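Local coordinates for protein L-iditol 2-dehydrogenase (Clostridium scindens, PDB 4OH1) that probably oxidises L-iditol and related polyols with NAD+, as a zinc-containing member of the alcohol dehydrogenase family, at residues 310-314 / 315-319. Residues are numbered along the deposited sequence; the frame is centred on the assembly and turned at random.
Sequences RMIPR and MDFSK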
ATOM      1  N   ARG A 310      11.702   9.159 -17.333  1.00 31.37           N
ATOM      2  CA  ARG A 310      10.366   9.462 -17.935  1.00 30.71           C
ATOM      3  C   ARG A 310       9.758  10.794 -17.498  1.00 30.04           C
ATOM      4  O   ARG A 310       9.009  11.398 -18.250  1.00 32.05           O
ATOM      5  CB  ARG A 310       9.392   8.356 -17.688  1.00 29.76           C
ATOM      6  CG  ARG A 310       9.735   7.109 -18.451  1.00 33.66           C
ATOM      7  CD  ARG A 310       8.592   6.125 -18.401  1.00 31.85           C
ATOM      8  NE  ARG A 310       8.351   5.607 -17.067  1.00 30.19           N
ATOM      9  CZ  ARG A 310       9.026   4.601 -16.534  1.00 31.86           C
ATOM     10  NH1 ARG A 310       9.973   4.015 -17.243  1.00 33.40           N
ATOM     11  NH2 ARG A 310       8.764   4.157 -15.313  1.00 30.41           N
HETATM   12  N   MSE A 311      10.122  11.261 -16.303  1.00 31.05           N
HETATM   13  CA  MSE A 311       9.618  12.529 -15.746  1.00 31.06           C
HETATM   14  C   MSE A 311      10.292  13.789 -16.280  1.00 30.57           C
HETATM   15  O   MSE A 311       9.742  14.912 -16.264  1.00 29.22           O
HETATM   16  CB  MSE A 311       9.809  12.534 -14.258  1.00 30.50           C
HETATM   17  CG  MSE A 311       8.919  11.549 -13.537  1.00 30.47           C
HETATM   18 SE   MSE A 311       6.987  11.929 -13.798  0.75 36.34          SE
HETATM   19  CE  MSE A 311       6.732  13.761 -13.135  1.00 35.21           C
ATOM     20  N   ILE A 312      11.506  13.631 -16.734  1.00 31.59           N
ATOM     21  CA  ILE A 312      12.264  14.798 -17.188  1.00 30.06           C
ATOM     22  C   ILE A 312      11.442  15.665 -18.105  1.00 30.39           C
ATOM     23  O   ILE A 312      11.369  16.854 -17.839  1.00 32.50           O
ATOM     24  CB  ILE A 312      13.615  14.445 -17.830  1.00 30.19           C
ATOM     25  CG1 ILE A 312      14.555  13.750 -16.840  1.00 28.80           C
ATOM     26  CG2 ILE A 312      14.272  15.664 -18.415  1.00 32.87           C
ATOM     27  CD1 ILE A 312      15.096  14.626 -15.773  1.00 32.57           C
ATOM     28  N   PRO A 313      10.806  15.120 -19.153  1.00 30.37           N
ATOM     29  CA  PRO A 313      10.011  16.065 -19.987  1.00 32.06           C
ATOM     30  C   PRO A 313       8.825  16.749 -19.261  1.00 34.24           C
ATOM     31  O   PRO A 313       8.243  17.686 -19.807  1.00 34.29           O
ATOM     32  CB  PRO A 313       9.476  15.207 -21.147  1.00 32.49           C
ATOM     33  CG  PRO A 313      10.262  13.917 -21.069  1.00 32.21           C
ATOM     34  CD  PRO A 313      10.759  13.760 -19.665  1.00 31.81           C
ATOM     35  N   ARG A 314       8.434  16.270 -18.096  1.00 30.78           N
ATOM     36  CA  ARG A 314       7.378  16.920 -17.319  1.00 32.63           C
ATOM     37  C   ARG A 314       7.904  18.006 -16.391  1.00 32.12           C
ATOM     38  O   ARG A 314       7.134  18.689 -15.777  1.00 35.64           O
ATOM     39  CB  ARG A 314       6.637  15.902 -16.424  1.00 30.22           C
ATOM     40  CG  ARG A 314       5.763  14.869 -17.194  1.00 34.39           C
ATOM     41  CD  ARG A 314       4.830  15.439 -18.304  1.00 35.96           C
ATOM     42  NE  ARG A 314       3.685  14.530 -18.529  1.00 38.47           N
ATOM     43  CZ  ARG A 314       3.016  14.340 -19.671  1.00 38.48           C
ATOM     44  NH1 ARG A 314       3.373  14.948 -20.781  1.00 37.43           N
ATOM     45  NH2 ARG A 314       1.931  13.548 -19.704  1.00 35.38           N
HETATM   46  N   MSE A 315       9.205  18.109 -16.218  1.00 32.81           N
HETATM   47  CA  MSE A 315       9.774  19.033 -15.276  1.00 30.58           C
HETATM   48  C   MSE A 315      10.178  20.250 -16.066  1.00 29.67           C
HETATM   49  O   MSE A 315      10.351  20.159 -17.256  1.00 33.53           O
HETATM   50  CB  MSE A 315      11.061  18.504 -14.671  1.00 30.14           C
HETATM   51  CG  MSE A 315      11.002  17.180 -14.044  1.00 34.16           C
HETATM   52 SE   MSE A 315       9.770  17.277 -12.540  0.75 38.11          SE
HETATM   53  CE  MSE A 315      10.911  18.289 -11.341  1.00 35.56           C
ATOM     54  N   ASP A 316      10.381  21.367 -15.407  1.00 31.82           N
ATOM     55  CA  ASP A 316      10.917  22.575 -16.104  1.00 32.57           C
ATOM     56  C   ASP A 316      12.174  23.000 -15.393  1.00 32.62           C
ATOM     57  O   ASP A 316      12.121  23.591 -14.295  1.00 33.44           O
ATOM     58  CB  ASP A 316       9.916  23.681 -16.045  1.00 37.61           C
ATOM     59  CG  ASP A 316      10.412  24.969 -16.715  1.00 40.06           C
ATOM     60  OD1 ASP A 316      11.575  25.051 -17.106  1.00 38.40           O
ATOM     61  OD2 ASP A 316       9.618  25.894 -16.828  1.00 49.87           O
ATOM     62  N   PHE A 317      13.316  22.689 -15.974  1.00 31.99           N
ATOM     63  CA  PHE A 317      14.559  22.916 -15.264  1.00 35.09           C
ATOM     64  C   PHE A 317      15.073  24.294 -15.539  1.00 35.43           C
ATOM     65  O   PHE A 317      16.111  24.665 -15.037  1.00 36.47           O
ATOM     66  CB  PHE A 317      15.617  21.874 -15.621  1.00 39.58           C
ATOM     67  CG  PHE A 317      15.345  20.537 -15.043  1.00 40.49           C
ATOM     68  CD1 PHE A 317      15.218  20.371 -13.688  1.00 46.13           C
ATOM     69  CD2 PHE A 317      15.123  19.460 -15.822  1.00 44.29           C
ATOM     70  CE1 PHE A 317      14.903  19.136 -13.152  1.00 43.01           C
ATOM     71  CE2 PHE A 317      14.829  18.229 -15.270  1.00 46.87           C
ATOM     72  CZ  PHE A 317      14.745  18.069 -13.948  1.00 42.54           C
ATOM     73  N   SER A 318      14.355  25.080 -16.326  1.00 34.92           N
ATOM     74  CA  SER A 318      14.815  26.448 -16.573  1.00 36.22           C
ATOM     75  C   SER A 318      14.625  27.241 -15.287  1.00 40.06           C
ATOM     76  O   SER A 318      15.115  28.290 -15.148  1.00 43.12           O
ATOM     77  CB  SER A 318      13.987  27.070 -17.662  1.00 37.29           C
ATOM     78  OG  SER A 318      12.646  27.289 -17.212  1.00 39.22           O
ATOM     79  N   LYS A 319      13.950  26.673 -14.310  1.00 42.52           N
ATOM     80  CA  LYS A 319      13.713  27.326 -13.046  1.00 44.55           C
ATOM     81  C   LYS A 319      14.543  26.751 -11.915  1.00 42.89           C
ATOM     82  O   LYS A 319      14.329  27.069 -10.754  1.00 39.98           O
ATOM     83  CB  LYS A 319      12.246  27.055 -12.720  1.00 49.49           C
ATOM     84  CG  LYS A 319      11.341  27.718 -13.747  1.00 53.13           C
ATOM     85  CD  LYS A 319       9.898  27.553 -13.405  1.00 59.48           C
ATOM     86  CE  LYS A 319       9.018  28.232 -14.398  1.00 66.18           C
ATOM     87  NZ  LYS A 319       7.733  27.487 -14.336  1.00 76.49           N
TER
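With chi1 of -62° in Ile-312 and -73° in Phe-317, CG1 of the one and CG of the other each lie beside their own backbone N, and the two side chains meet across the turn following helix 305-311. They cross at about a right angle: the CD1 methyl of Ile-312 reaches the edge of the Phe-317 ring near its plane, 3.6 Å from CE2, while CG2 of Ile-312 comes within 4.1 Å of the same carbon. One face of the ring is met by CB of Met-315, 3.7 Å above the plane and displaced toward the rim. The selenomethionine Met-315 then bends at both chi2 and chi3, its CG passing 3.4 Å from Met-311 O, and packs on Leu-159 and Leu-192 of helices 156-168 and 184-194. The chain continues through a 3-10 segment, 312-314, after which Met-315 N donates to Ile-312 O (3.0 Å, N-H...O angle 163°) from well above the carbonyl plane. Beyond it, Asp-316 forms an Asx turn: OD1 takes the backbone N of Ser-318 at 2.9 Å on its anti side, tilted out of the carboxylate plane, while OD2 pairs with Lys-319 NZ at 3.5 Å. Arg-314 turns its guanidinium to a neighbouring subunit, where NH2 forms a salt bridge with Asp-220 and NE bonds to the carbonyl of Ala-198. Apolar packing thus occupies the side facing helices 150-153, 156-168 and 184-194, the second carrying the zinc ligand Glu-157 in its first turn, whereas Asp-316 ties together residues 316-319 and Arg-314 holds the turn to the adjoining subunit; the Ser-318 amide and the Lys-319 ammonium would be expected to stabilise the Asp-316 carboxylate as the anion.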